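Local coordinates for MlnD (Bacillus methylotrophicus, PDB 5IL5), which forms the dehydratase domain of a trans-AT polyketide synthase linked to macrolactin, and probably removes water from carrier-bound beta-hydroxyacyl intermediates, at residues 165-170 and 184-189; 32-37 and 206-211; 95-100 and 237-242; 241-246 and 278-283. One frame throughout, in Å; residues are numbered along the deposited sequence.

Contact 1: residues 165-170 and 184-189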
loop_
_atom_site.group_PDB
_atom_site.type_symbol
_atom_site.label_atom_id
_atom_site.label_comp_id
_atom_site.label_asym_id
_atom_site.label_seq_id
_atom_site.Cartn_x
_atom_site.Cartn_y
_atom_site.Cartn_z
ATOM N N ILE A 165 17.281 -38.086 -21.139
ATOM C CA ILE A 165 18.512 -37.350 -20.848
ATOM C C ILE A 165 18.567 -37.056 -19.352
ATOM O O ILE A 165 17.592 -36.528 -18.799
ATOM C CB ILE A 165 18.586 -36.066 -21.666
ATOM C CG1 ILE A 165 18.773 -36.387 -23.149
ATOM C CG2 ILE A 165 19.730 -35.177 -21.183
ATOM C CD1 ILE A 165 17.591 -36.054 -24.030
ATOM N N PRO A 166 19.666 -37.377 -18.670
ATOM C CA PRO A 166 19.749 -37.094 -17.232
ATOM C C PRO A 166 19.867 -35.602 -16.945
ATOM O O PRO A 166 20.222 -34.791 -17.803
ATOM C CB PRO A 166 21.012 -37.842 -16.790
ATOM C CG PRO A 166 21.756 -38.141 -18.043
ATOM C CD PRO A 166 20.737 -38.284 -19.110
ATOM N N HIS A 167 19.538 -35.256 -15.699
ATOM C CA HIS A 167 19.591 -33.879 -15.216
ATOM C C HIS A 167 20.872 -33.140 -15.607
ATOM O O HIS A 167 20.823 -32.019 -16.128
ATOM C CB HIS A 167 19.424 -33.908 -13.696
ATOM C CG HIS A 167 20.005 -32.723 -12.989
ATOM N ND1 HIS A 167 19.265 -31.601 -12.684
ATOM C CD2 HIS A 167 21.250 -32.494 -12.509
ATOM C CE1 HIS A 167 20.032 -30.728 -12.054
ATOM N NE2 HIS A 167 21.240 -31.245 -11.934
ATOM N N GLU A 168 22.030 -33.744 -15.329
ATOM C CA GLU A 168 23.310 -33.077 -15.570
ATOM C C GLU A 168 23.520 -32.797 -17.056
ATOM O O GLU A 168 23.941 -31.700 -17.441
ATOM C CB GLU A 168 24.442 -33.932 -14.991
ATOM C CG GLU A 168 25.679 -33.160 -14.519
ATOM C CD GLU A 168 26.666 -34.045 -13.774
ATOM O OE1 GLU A 168 26.993 -35.137 -14.293
ATOM O OE2 GLU A 168 27.092 -33.651 -12.660
ATOM N N ALA A 169 23.238 -33.783 -17.909
ATOM C CA ALA A 169 23.442 -33.597 -19.343
ATOM C C ALA A 169 22.474 -32.567 -19.909
ATOM O O ALA A 169 22.839 -31.771 -20.783
ATOM C CB ALA A 169 23.282 -34.931 -20.066
ATOM N N PHE A 170 21.231 -32.579 -19.438
ATOM C CA PHE A 170 20.244 -31.627 -19.929
ATOM C C PHE A 170 20.731 -30.188 -19.773
ATOM O O PHE A 170 20.640 -29.384 -20.709
ATOM C CB PHE A 170 18.915 -31.833 -19.201
ATOM C CG PHE A 170 17.886 -30.813 -19.552
ATOM C CD1 PHE A 170 17.246 -30.861 -20.775
ATOM C CD2 PHE A 170 17.572 -29.796 -18.674
ATOM C CE1 PHE A 170 16.305 -29.914 -21.113
ATOM C CE2 PHE A 170 16.629 -28.844 -19.004
ATOM C CZ PHE A 170 15.994 -28.901 -20.226
ATOM N N SER A 184 18.869 -23.250 -7.583
ATOM C CA SER A 184 17.501 -23.018 -7.145
ATOM C C SER A 184 16.512 -23.020 -8.299
ATOM O O SER A 184 15.304 -23.074 -8.050
ATOM C CB SER A 184 17.410 -21.684 -6.409
ATOM O OG SER A 184 17.840 -20.634 -7.255
ATOM N N LEU A 185 16.987 -22.976 -9.542
ATOM C CA LEU A 185 16.126 -23.029 -10.717
ATOM C C LEU A 185 16.347 -24.289 -11.548
ATOM O O LEU A 185 15.892 -24.360 -12.693
ATOM C CB LEU A 185 16.342 -21.788 -11.579
ATOM C CG LEU A 185 15.790 -20.492 -10.993
ATOM C CD1 LEU A 185 16.445 -19.286 -11.636
ATOM C CD2 LEU A 185 14.293 -20.447 -11.196
ATOM N N LYS A 186 17.035 -25.285 -10.991
ATOM C CA LYS A 186 17.316 -26.536 -11.690
ATOM C C LYS A 186 16.369 -27.612 -11.162
ATOM O O LYS A 186 16.711 -28.422 -10.300
ATOM C CB LYS A 186 18.779 -26.923 -11.511
ATOM C CG LYS A 186 19.722 -26.081 -12.342
ATOM C CD LYS A 186 21.103 -26.690 -12.391
ATOM C CE LYS A 186 22.121 -25.686 -12.875
ATOM N NZ LYS A 186 23.351 -26.359 -13.371
ATOM N N ALA A 187 15.147 -27.602 -11.696
ATOM C CA ALA A 187 14.115 -28.547 -11.300
ATOM C C ALA A 187 13.983 -29.735 -12.248
ATOM O O ALA A 187 13.305 -30.708 -11.903
ATOM C CB ALA A 187 12.769 -27.824 -11.199
ATOM N N ALA A 188 14.596 -29.680 -13.425
ATOM C CA ALA A 188 14.500 -30.772 -14.387
ATOM C C ALA A 188 15.287 -31.988 -13.903
ATOM O O ALA A 188 16.481 -31.885 -13.605
ATOM C CB ALA A 188 15.006 -30.312 -15.752
ATOM N N GLU A 189 14.613 -33.138 -13.820
ATOM C CA GLU A 189 15.274 -34.393 -13.477
ATOM C C GLU A 189 15.743 -35.151 -14.718
ATOM O O GLU A 189 16.850 -35.699 -14.719
ATOM C CB GLU A 189 14.349 -35.285 -12.639
ATOM C CG GLU A 189 14.122 -34.806 -11.204
ATOM C CD GLU A 189 13.660 -35.921 -10.290
ATOM O OE1 GLU A 189 13.159 -36.943 -10.806
ATOM O OE2 GLU A 189 13.797 -35.776 -9.055
#

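Contact 2: residues 32-37 and 206-211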
loop_
_atom_site.group_PDB
_atom_site.type_symbol
_atom_site.label_atom_id
_atom_site.label_comp_id
_atom_site.label_asym_id
_atom_site.label_seq_id
_atom_site.Cartn_x
_atom_site.Cartn_y
_atom_site.Cartn_z
ATOM N N LEU A 32 3.901 -8.245 1.051
ATOM C CA LEU A 32 2.692 -8.747 0.418
ATOM C C LEU A 32 2.922 -10.064 -0.318
ATOM O O LEU A 32 1.962 -10.805 -0.555
ATOM C CB LEU A 32 2.143 -7.702 -0.550
ATOM C CG LEU A 32 1.674 -6.395 0.083
ATOM C CD1 LEU A 32 1.502 -5.321 -0.976
ATOM C CD2 LEU A 32 0.370 -6.635 0.814
ATOM N N HIS A 33 4.162 -10.379 -0.674
ATOM C CA HIS A 33 4.454 -11.538 -1.506
ATOM C C HIS A 33 5.973 -11.695 -1.571
ATOM O O HIS A 33 6.697 -10.718 -1.375
ATOM C CB HIS A 33 3.842 -11.359 -2.907
ATOM C CG HIS A 33 4.083 -12.481 -3.869
ATOM N ND1 HIS A 33 5.235 -12.612 -4.614
ATOM C CD2 HIS A 33 3.274 -13.497 -4.250
ATOM C CE1 HIS A 33 5.130 -13.670 -5.399
ATOM N NE2 HIS A 33 3.950 -14.225 -5.195
ATOM N N PRO A 34 6.477 -12.910 -1.820
ATOM C CA PRO A 34 7.940 -13.082 -1.887
ATOM C C PRO A 34 8.643 -12.103 -2.821
ATOM O O PRO A 34 9.824 -11.796 -2.607
ATOM C CB PRO A 34 8.104 -14.532 -2.371
ATOM C CG PRO A 34 6.754 -15.186 -2.234
ATOM C CD PRO A 34 5.807 -14.204 -1.615
ATOM N N TYR A 35 7.964 -11.616 -3.861
ATOM C CA TYR A 35 8.534 -10.640 -4.777
ATOM C C TYR A 35 7.928 -9.251 -4.636
ATOM O O TYR A 35 8.388 -8.329 -5.312
ATOM C CB TYR A 35 8.373 -11.099 -6.234
ATOM C CG TYR A 35 8.711 -12.547 -6.517
ATOM C CD1 TYR A 35 9.837 -13.148 -5.972
ATOM C CD2 TYR A 35 7.927 -13.297 -7.383
ATOM C CE1 TYR A 35 10.149 -14.464 -6.252
ATOM C CE2 TYR A 35 8.235 -14.609 -7.669
ATOM C CZ TYR A 35 9.346 -15.186 -7.104
ATOM O OH TYR A 35 9.652 -16.493 -7.391
ATOM N N ILE A 36 6.913 -9.072 -3.792
ATOM C CA ILE A 36 6.245 -7.782 -3.616
ATOM C C ILE A 36 6.328 -7.401 -2.143
ATOM O O ILE A 36 5.813 -8.124 -1.281
ATOM C CB ILE A 36 4.783 -7.816 -4.102
ATOM C CG1 ILE A 36 4.707 -8.285 -5.565
ATOM C CG2 ILE A 36 4.117 -6.457 -3.929
ATOM C CD1 ILE A 36 3.295 -8.620 -6.033
ATOM N N SER A 37 6.978 -6.273 -1.854
ATOM C CA SER A 37 7.210 -5.888 -0.468
ATOM C C SER A 37 6.077 -5.052 0.114
ATOM O O SER A 37 5.745 -5.206 1.294
ATOM C CB SER A 37 8.537 -5.132 -0.341
ATOM O OG SER A 37 8.504 -3.884 -1.004
ATOM N N ALA A 206 9.778 -27.225 -2.427
ATOM C CA ALA A 206 8.905 -26.560 -1.475
ATOM C C ALA A 206 9.551 -25.245 -1.082
ATOM O O ALA A 206 10.735 -25.198 -0.730
ATOM C CB ALA A 206 8.641 -27.433 -0.250
ATOM N N GLY A 207 8.768 -24.182 -1.129
ATOM C CA GLY A 207 9.286 -22.856 -0.937
ATOM C C GLY A 207 8.213 -21.959 -0.370
ATOM O O GLY A 207 7.154 -22.436 0.053
ATOM N N PRO A 208 8.455 -20.646 -0.351
ATOM C CA PRO A 208 7.534 -19.743 0.350
ATOM C C PRO A 208 6.098 -19.983 -0.072
ATOM O O PRO A 208 5.807 -20.274 -1.233
ATOM C CB PRO A 208 8.020 -18.350 -0.054
ATOM C CG PRO A 208 8.706 -18.566 -1.352
ATOM C CD PRO A 208 9.402 -19.891 -1.191
ATOM N N LYS A 209 5.205 -19.900 0.908
ATOM C CA LYS A 209 3.799 -20.169 0.657
ATOM C C LYS A 209 3.244 -19.261 -0.430
ATOM O O LYS A 209 2.356 -19.669 -1.190
ATOM C CB LYS A 209 3.015 -19.981 1.953
ATOM C CG LYS A 209 1.716 -20.741 2.017
ATOM C CD LYS A 209 1.959 -22.189 2.399
ATOM C CE LYS A 209 0.653 -22.916 2.569
ATOM N NZ LYS A 209 0.846 -24.361 2.852
ATOM N N GLY A 210 3.771 -18.041 -0.532
ATOM C CA GLY A 210 3.116 -17.011 -1.318
ATOM C C GLY A 210 3.116 -17.259 -2.813
ATOM O O GLY A 210 2.174 -16.860 -3.502
ATOM N N CYS A 211 4.160 -17.903 -3.342
ATOM C CA CYS A 211 4.274 -18.089 -4.787
ATOM C C CYS A 211 3.238 -19.095 -5.262
ATOM O O CYS A 211 3.301 -20.274 -4.902
ATOM C CB CYS A 211 5.674 -18.558 -5.169
ATOM S SG CYS A 211 6.877 -17.251 -5.422
#

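Contact 3: residues 95-100 and 237-242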
loop_
_atom_site.group_PDB
_atom_site.type_symbol
_atom_site.label_atom_id
_atom_site.label_comp_id
_atom_site.label_asym_id
_atom_site.label_seq_id
_atom_site.Cartn_x
_atom_site.Cartn_y
_atom_site.Cartn_z
ATOM N N GLU A 95 -1.248 -11.394 -23.936
ATOM C CA GLU A 95 -0.441 -10.398 -24.631
ATOM C C GLU A 95 0.714 -9.921 -23.753
ATOM O O GLU A 95 0.849 -8.741 -23.434
ATOM C CB GLU A 95 -1.307 -9.220 -25.074
ATOM C CG GLU A 95 -2.593 -9.615 -25.777
ATOM C CD GLU A 95 -3.444 -8.406 -26.093
ATOM O OE1 GLU A 95 -2.899 -7.274 -26.007
ATOM O OE2 GLU A 95 -4.641 -8.596 -26.414
ATOM N N LEU A 96 1.540 -10.872 -23.343
ATOM C CA LEU A 96 2.715 -10.562 -22.546
ATOM C C LEU A 96 3.851 -10.120 -23.458
ATOM O O LEU A 96 4.063 -10.689 -24.532
ATOM C CB LEU A 96 3.145 -11.773 -21.722
ATOM C CG LEU A 96 2.107 -12.371 -20.772
ATOM C CD1 LEU A 96 1.199 -13.368 -21.491
ATOM C CD2 LEU A 96 2.806 -13.042 -19.605
ATOM N N SER A 97 4.569 -9.080 -23.038
ATOM C CA SER A 97 5.664 -8.519 -23.820
ATOM C C SER A 97 6.867 -8.317 -22.910
ATOM O O SER A 97 6.774 -7.600 -21.911
ATOM C CB SER A 97 5.247 -7.196 -24.463
ATOM O OG SER A 97 6.299 -6.671 -25.244
ATOM N N PHE A 98 7.990 -8.942 -23.251
ATOM C CA PHE A 98 9.226 -8.812 -22.488
ATOM C C PHE A 98 10.207 -7.960 -23.282
ATOM O O PHE A 98 10.575 -8.314 -24.406
ATOM C CB PHE A 98 9.814 -10.184 -22.165
ATOM C CG PHE A 98 8.948 -11.004 -21.246
ATOM C CD1 PHE A 98 7.853 -11.706 -21.730
ATOM C CD2 PHE A 98 9.214 -11.050 -19.887
ATOM C CE1 PHE A 98 7.058 -12.450 -20.877
ATOM C CE2 PHE A 98 8.421 -11.793 -19.038
ATOM C CZ PHE A 98 7.344 -12.490 -19.533
ATOM N N ARG A 99 10.631 -6.844 -22.691
ATOM C CA ARG A 99 11.437 -5.849 -23.386
ATOM C C ARG A 99 12.856 -5.701 -22.861
ATOM O O ARG A 99 13.757 -5.401 -23.645
ATOM C CB ARG A 99 10.739 -4.488 -23.323
ATOM C CG ARG A 99 9.562 -4.400 -24.268
ATOM C CD ARG A 99 8.712 -3.181 -24.017
ATOM N NE ARG A 99 9.486 -1.946 -23.980
ATOM C CZ ARG A 99 8.938 -0.737 -24.005
ATOM N NH1 ARG A 99 7.619 -0.602 -24.079
ATOM N NH2 ARG A 99 9.709 0.336 -23.956
ATOM N N GLU A 100 13.079 -5.880 -21.565
ATOM C CA GLU A 100 14.413 -5.753 -21.001
ATOM C C GLU A 100 14.612 -6.812 -19.927
ATOM O O GLU A 100 13.656 -7.184 -19.235
ATOM C CB GLU A 100 14.658 -4.361 -20.392
ATOM C CG GLU A 100 14.726 -3.225 -21.410
ATOM C CD GLU A 100 15.922 -3.328 -22.351
ATOM O OE1 GLU A 100 16.901 -4.033 -22.000
ATOM O OE2 GLU A 100 15.878 -2.700 -23.436
ATOM N N PRO A 237 12.033 -13.938 -24.231
ATOM C CA PRO A 237 10.770 -14.198 -24.932
ATOM C C PRO A 237 10.023 -12.904 -25.194
ATOM O O PRO A 237 9.308 -12.389 -24.330
ATOM C CB PRO A 237 10.011 -15.134 -23.978
ATOM C CG PRO A 237 10.742 -15.082 -22.659
ATOM C CD PRO A 237 11.910 -14.152 -22.778
ATOM N N GLU A 238 10.176 -12.395 -26.417
ATOM C CA GLU A 238 9.652 -11.079 -26.763
ATOM C C GLU A 238 8.145 -11.006 -26.553
ATOM O O GLU A 238 7.634 -9.997 -26.055
ATOM C CB GLU A 238 10.028 -10.744 -28.210
ATOM C CG GLU A 238 9.923 -9.265 -28.587
ATOM C CD GLU A 238 10.720 -8.920 -29.837
ATOM O OE1 GLU A 238 11.039 -9.842 -30.624
ATOM O OE2 GLU A 238 11.030 -7.724 -30.024
ATOM N N ASN A 239 7.417 -12.060 -26.922
ATOM C CA ASN A 239 5.964 -12.064 -26.817
ATOM C C ASN A 239 5.457 -13.415 -26.335
ATOM O O ASN A 239 6.050 -14.457 -26.615
ATOM C CB ASN A 239 5.308 -11.749 -28.154
ATOM C CG ASN A 239 5.443 -10.296 -28.540
ATOM O OD1 ASN A 239 6.391 -9.910 -29.214
ATOM N ND2 ASN A 239 4.490 -9.478 -28.112
ATOM N N ILE A 240 4.364 -13.376 -25.574
ATOM C CA ILE A 240 3.621 -14.576 -25.199
ATOM C C ILE A 240 2.137 -14.236 -25.280
ATOM O O ILE A 240 1.674 -13.303 -24.614
ATOM C CB ILE A 240 3.989 -15.084 -23.796
ATOM C CG1 ILE A 240 5.514 -15.227 -23.708
ATOM C CG2 ILE A 240 3.288 -16.412 -23.521
ATOM C CD1 ILE A 240 6.035 -15.934 -22.474
ATOM N N LYS A 241 1.394 -14.981 -26.098
ATOM C CA LYS A 241 0.006 -14.613 -26.363
ATOM C C LYS A 241 -0.890 -14.886 -25.156
ATOM O O LYS A 241 -1.641 -14.005 -24.726
ATOM C CB LYS A 241 -0.507 -15.344 -27.610
ATOM C CG LYS A 241 0.122 -14.849 -28.921
ATOM C CD LYS A 241 -0.930 -14.620 -30.017
ATOM C CE LYS A 241 -0.337 -14.045 -31.311
ATOM N NZ LYS A 241 0.059 -12.608 -31.200
ATOM N N GLU A 242 -0.837 -16.097 -24.595
ATOM C CA GLU A 242 -1.700 -16.443 -23.470
ATOM C C GLU A 242 -0.927 -17.148 -22.368
ATOM O O GLU A 242 0.020 -17.898 -22.623
ATOM C CB GLU A 242 -2.869 -17.341 -23.887
ATOM C CG GLU A 242 -4.086 -16.576 -24.368
ATOM C CD GLU A 242 -5.229 -17.493 -24.731
ATOM O OE1 GLU A 242 -5.020 -18.724 -24.738
ATOM O OE2 GLU A 242 -6.344 -16.989 -24.982
#

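Contact 4: residues 241-246 and 278-283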
loop_
_atom_site.group_PDB
_atom_site.type_symbol
_atom_site.label_atom_id
_atom_site.label_comp_id
_atom_site.label_asym_id
_atom_site.label_seq_id
_atom_site.Cartn_x
_atom_site.Cartn_y
_atom_site.Cartn_z
ATOM N N LYS A 241 1.394 -14.981 -26.098
ATOM C CA LYS A 241 0.006 -14.613 -26.363
ATOM C C LYS A 241 -0.890 -14.886 -25.156
ATOM O O LYS A 241 -1.641 -14.005 -24.726
ATOM C CB LYS A 241 -0.507 -15.344 -27.610
ATOM C CG LYS A 241 0.122 -14.849 -28.921
ATOM C CD LYS A 241 -0.930 -14.620 -30.017
ATOM C CE LYS A 241 -0.337 -14.045 -31.311
ATOM N NZ LYS A 241 0.059 -12.608 -31.200
ATOM N N GLU A 242 -0.837 -16.097 -24.595
ATOM C CA GLU A 242 -1.700 -16.443 -23.470
ATOM C C GLU A 242 -0.927 -17.148 -22.368
ATOM O O GLU A 242 0.020 -17.898 -22.623
ATOM C CB GLU A 242 -2.869 -17.341 -23.887
ATOM C CG GLU A 242 -4.086 -16.576 -24.368
ATOM C CD GLU A 242 -5.229 -17.493 -24.731
ATOM O OE1 GLU A 242 -5.020 -18.724 -24.738
ATOM O OE2 GLU A 242 -6.344 -16.989 -24.982
ATOM N N CYS A 243 -1.369 -16.909 -21.132
ATOM C CA CYS A 243 -0.931 -17.677 -19.969
ATOM C C CYS A 243 -2.141 -17.934 -19.080
ATOM O O CYS A 243 -2.705 -16.998 -18.505
ATOM C CB CYS A 243 0.159 -16.948 -19.194
ATOM S SG CYS A 243 0.636 -17.846 -17.718
ATOM N N THR A 244 -2.518 -19.201 -18.947
ATOM C CA THR A 244 -3.681 -19.614 -18.177
ATOM C C THR A 244 -3.229 -20.514 -17.038
ATOM O O THR A 244 -2.397 -21.405 -17.240
ATOM C CB THR A 244 -4.686 -20.348 -19.068
ATOM O OG1 THR A 244 -4.887 -19.610 -20.283
ATOM C CG2 THR A 244 -6.017 -20.557 -18.352
ATOM N N ILE A 245 -3.778 -20.284 -15.851
ATOM C CA ILE A 245 -3.428 -21.038 -14.652
ATOM C C ILE A 245 -4.682 -21.796 -14.246
ATOM O O ILE A 245 -5.575 -21.232 -13.602
ATOM C CB ILE A 245 -2.932 -20.135 -13.519
ATOM C CG1 ILE A 245 -1.826 -19.196 -14.004
ATOM C CG2 ILE A 245 -2.402 -20.967 -12.359
ATOM C CD1 ILE A 245 -1.828 -17.903 -13.264
ATOM N N PHE A 246 -4.744 -23.082 -14.601
ATOM C CA PHE A 246 -5.932 -23.884 -14.331
ATOM C C PHE A 246 -5.952 -24.418 -12.907
ATOM O O PHE A 246 -7.023 -24.558 -12.303
ATOM C CB PHE A 246 -5.998 -25.048 -15.315
ATOM C CG PHE A 246 -6.044 -24.626 -16.747
ATOM C CD1 PHE A 246 -7.249 -24.303 -17.345
ATOM C CD2 PHE A 246 -4.885 -24.553 -17.498
ATOM C CE1 PHE A 246 -7.296 -23.918 -18.667
ATOM C CE2 PHE A 246 -4.928 -24.166 -18.821
ATOM C CZ PHE A 246 -6.134 -23.850 -19.406
ATOM N N ILE A 278 -3.455 -30.805 -17.478
ATOM C CA ILE A 278 -2.823 -29.505 -17.681
ATOM C C ILE A 278 -3.125 -28.588 -16.501
ATOM O O ILE A 278 -4.288 -28.295 -16.200
ATOM C CB ILE A 278 -3.274 -28.875 -19.005
ATOM C CG1 ILE A 278 -2.836 -29.757 -20.183
ATOM C CG2 ILE A 278 -2.688 -27.471 -19.147
ATOM C CD1 ILE A 278 -3.444 -29.380 -21.535
ATOM N N LEU A 279 -2.067 -28.116 -15.840
ATOM C CA LEU A 279 -2.182 -27.201 -14.712
ATOM C C LEU A 279 -1.977 -25.752 -15.119
ATOM O O LEU A 279 -2.521 -24.853 -14.470
ATOM C CB LEU A 279 -1.146 -27.551 -13.632
ATOM C CG LEU A 279 -1.053 -29.011 -13.181
ATOM C CD1 LEU A 279 0.152 -29.259 -12.287
ATOM C CD2 LEU A 279 -2.316 -29.396 -12.451
ATOM N N MET A 280 -1.186 -25.514 -16.163
ATOM C CA MET A 280 -0.893 -24.172 -16.643
ATOM C C MET A 280 -0.467 -24.276 -18.102
ATOM O O MET A 280 0.232 -25.218 -18.480
ATOM C CB MET A 280 0.200 -23.504 -15.800
ATOM C CG MET A 280 0.578 -22.100 -16.241
ATOM S SD MET A 280 1.733 -21.313 -15.094
ATOM C CE MET A 280 3.204 -22.265 -15.414
ATOM N N GLU A 281 -0.901 -23.315 -18.909
ATOM C CA GLU A 281 -0.639 -23.300 -20.342
ATOM C C GLU A 281 0.022 -21.980 -20.697
ATOM O O GLU A 281 -0.465 -20.919 -20.296
ATOM C CB GLU A 281 -1.947 -23.473 -21.140
ATOM C CG GLU A 281 -1.784 -23.416 -22.655
ATOM C CD GLU A 281 -3.110 -23.447 -23.390
ATOM O OE1 GLU A 281 -4.162 -23.378 -22.717
ATOM O OE2 GLU A 281 -3.087 -23.525 -24.641
ATOM N N LEU A 282 1.115 -22.039 -21.459
ATOM C CA LEU A 282 1.672 -20.856 -22.113
ATOM C C LEU A 282 1.632 -21.068 -23.617
ATOM O O LEU A 282 2.375 -21.896 -24.158
ATOM C CB LEU A 282 3.102 -20.553 -21.663
ATOM C CG LEU A 282 3.232 -19.763 -20.368
ATOM C CD1 LEU A 282 3.140 -20.700 -19.187
ATOM C CD2 LEU A 282 4.525 -18.958 -20.364
ATOM N N SER A 283 0.794 -20.293 -24.282
ATOM C CA SER A 283 0.586 -20.412 -25.712
ATOM C C SER A 283 1.328 -19.306 -26.456
ATOM O O SER A 283 1.479 -18.186 -25.961
ATOM C CB SER A 283 -0.909 -20.345 -26.025
ATOM O OG SER A 283 -1.167 -20.709 -27.369
#

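Contact 1: residues 165-170 and 184-189
The His167 imidazole meets 184-189 by its edge, with the carbonyl oxygen of Ala188 and the CB of Lys186 both near the ring plane, while the ring of Tyr171 meets it at about 65°. A second flat group, the Phe170 ring, lies obliquely to the CB of Ala188 and also packs on Tyr227 of helix 215-229. Both segments belong to the C-terminal hotdog fold: strand 165-166 leads into helix 167-176, with Pro166 as N-cap residue, and this corner rests on the start of strand 188-194. With CG anti to the backbone N, the His167 ring is carried to the strand and turned so that ND1 donates to Ala188 O at 2.9 Å. The donor lies almost on the extension of the C=O bond (176°) and only 1° separates the oxygen from the ring plane, so the bond helps fix the rotation of the imidazole. Ala188 is gripped again, its N hydrogen-bonded to Tyr171 OH. The extended Lys186 chain crosses the imidazole at about a right angle; its NZ stands 5.5 Å from His167 NE2, which may disfavour a doubly protonated ring. From the helix, Phe170 CD2 and CE2 each lie 3.9 Å from Ala188 CB.

Contact 2: residues 32-37 and 206-211
A type I beta turn, His33 to Ile36, at the start of the N-terminal hotdog fold here meets the loop that leads into helix 215-229 of the C-terminal one. The turn is closed by Ile36 N donating to His33 O and is braced from inside by a side chain: with CG anti to its backbone N (chi1 179°), His33 brings ND1 round to accept the N-H of Tyr35 at 3.0 Å, nearly straight at 171°. The other ring nitrogen, NE2, is hydrogen-bonded to Glu76 of helix 74-86, so both ends of the imidazole are held, and Pro34 CD lies over one of its faces, offset toward the rim. Across the interface the contact is mainly van der Waals and centred on sulfur. Cys211 SG sits 3.5 Å from Tyr35 OH and 3.8 Å from Pro34 CG, and stands obliquely to the phenol, 4.2 Å from the centroid of the Tyr35 ring. Cys211 SG also lies 4.0 Å from His33 CE1. Farther out, the two prolines touch tip to tip, Pro34 CG to Pro208 CG at 4.0 Å, and Gly210, having no side chain, lets its CA come within 3.9 Å of Pro34 CD. A Cys sulfur-aromatic contact against a proline-containing turn thus ties the two halves of the double hotdog fold together.

Contact 3: residues 95-100 and 237-242
Four backbone hydrogen bonds form the first shell between segments 95-100 and 237-242, whose strands 96-98 and 239-242 run antiparallel at 168° with their axes 4.8 Å apart. Leu96 and Ile240 make the hydrogen-bonded pair: Leu96 N donates to Ile240 O at 2.7 Å, in the carbonyl plane, and Ile240 N returns a bond to Leu96 O at 2.9 Å from above the plane of the Leu96 carbonyl. Beyond this pair, Glu95 N reaches Lys241 O at 2.8 Å and Phe98 N reaches Glu238 O at 3.0 Å. Between the bonds, Ser97 and Asn239 form the non-hydrogen-bonded pair, with the CA-H groups of Ser97 and Asn239 directed at Glu238 O and Leu96 O. Side chains make the next shell. Leu96 and Ile240 share one face, meeting at their CB atoms 4.0 Å apart, while Phe98, with CG anti to its carbonyl carbon, swings its ring so that CE1 lies 4.0 Å from Ile240 CD1. The Phe98 ring also passes obliquely beside Pro237 O. Ser97 and Asn239 point to the other face. Farther out, Leu72 touches Phe98, Pro237 and Ile240, Ile75 of helix 74-86 packs on Leu96, and strand 278-286 flanks the far edge, where Glu238 and Asn239 both face Val286 in a classic beta bulge. Strand 92-98 belongs to the N-terminal hotdog and strand 239-245 to the C-terminal one, so this pairing is the strand-to-strand seam characteristic of the double hotdog fold of polyketide synthase dehydratases.

Contact 4: residues 241-246 and 278-283
Phe246 CG is anti to its carbonyl carbon (chi1 -59°) and Glu281 CG anti to its backbone N (chi1 178°), bringing ring and carboxylate together on one face of antiparallel strands 241-245 and 280-283. Glu281 CB touches the ring edge, 3.8 Å from Phe246 CE2, and the extended chain lays the carboxylate 21° from the ring plane. Thr244 CG2 lies over one ring face, and alongside runs Ile278, with Ile278 CG2 4.0 Å from Phe246 CE2. Thr244 and Glu281 exchange two hydrogen bonds, Thr244 N to Glu281 O (3.0 Å) and Glu281 N to Thr244 O (2.9 Å), and Phe246 N bonds Leu279 O at 2.8 Å. Lys241 and Glu242 both face Ser283 in a classic beta bulge; their N-H bonds to Ser283 O are weak, the return bond from Ser283 N to Glu242 O is not. The opposite face is apolar: Cys243 SG meets Leu282 CD1 at 4.1 Å, Cys243 and Leu282 pack on Ile75 of helix 74-86, Met280 and Leu282 on Ile218 of helix 215-229. Glu242 OE1 and Glu281 OE1 stand 5.1 Å apart; Lys92, hydrogen-bonded to Thr244 OG1 and in a long, weak ion pair with Glu242, may partly offset that charge and so the repulsion.

Contacts 3 and 4 share Lys241 and Glu242 and use opposite edges of strand 239-245, which is paired to the N-terminal hotdog on one side and to strand 278-286 of its own half on the other; they touch through Ile240 and Leu282. Both lie nearer the chain centre and rely on backbone hydrogen bonds, with a buried apolar face and a more exposed polar one. Contacts 1 and 2 are more peripheral. Contact 1 stays within the C-terminal hotdog and is marked by a histidine-to-carbonyl hydrogen bond, whereas contact 2, like contact 3, bridges the two halves, but with sulfur, proline and aromatic packing between loops in place of strand pairing.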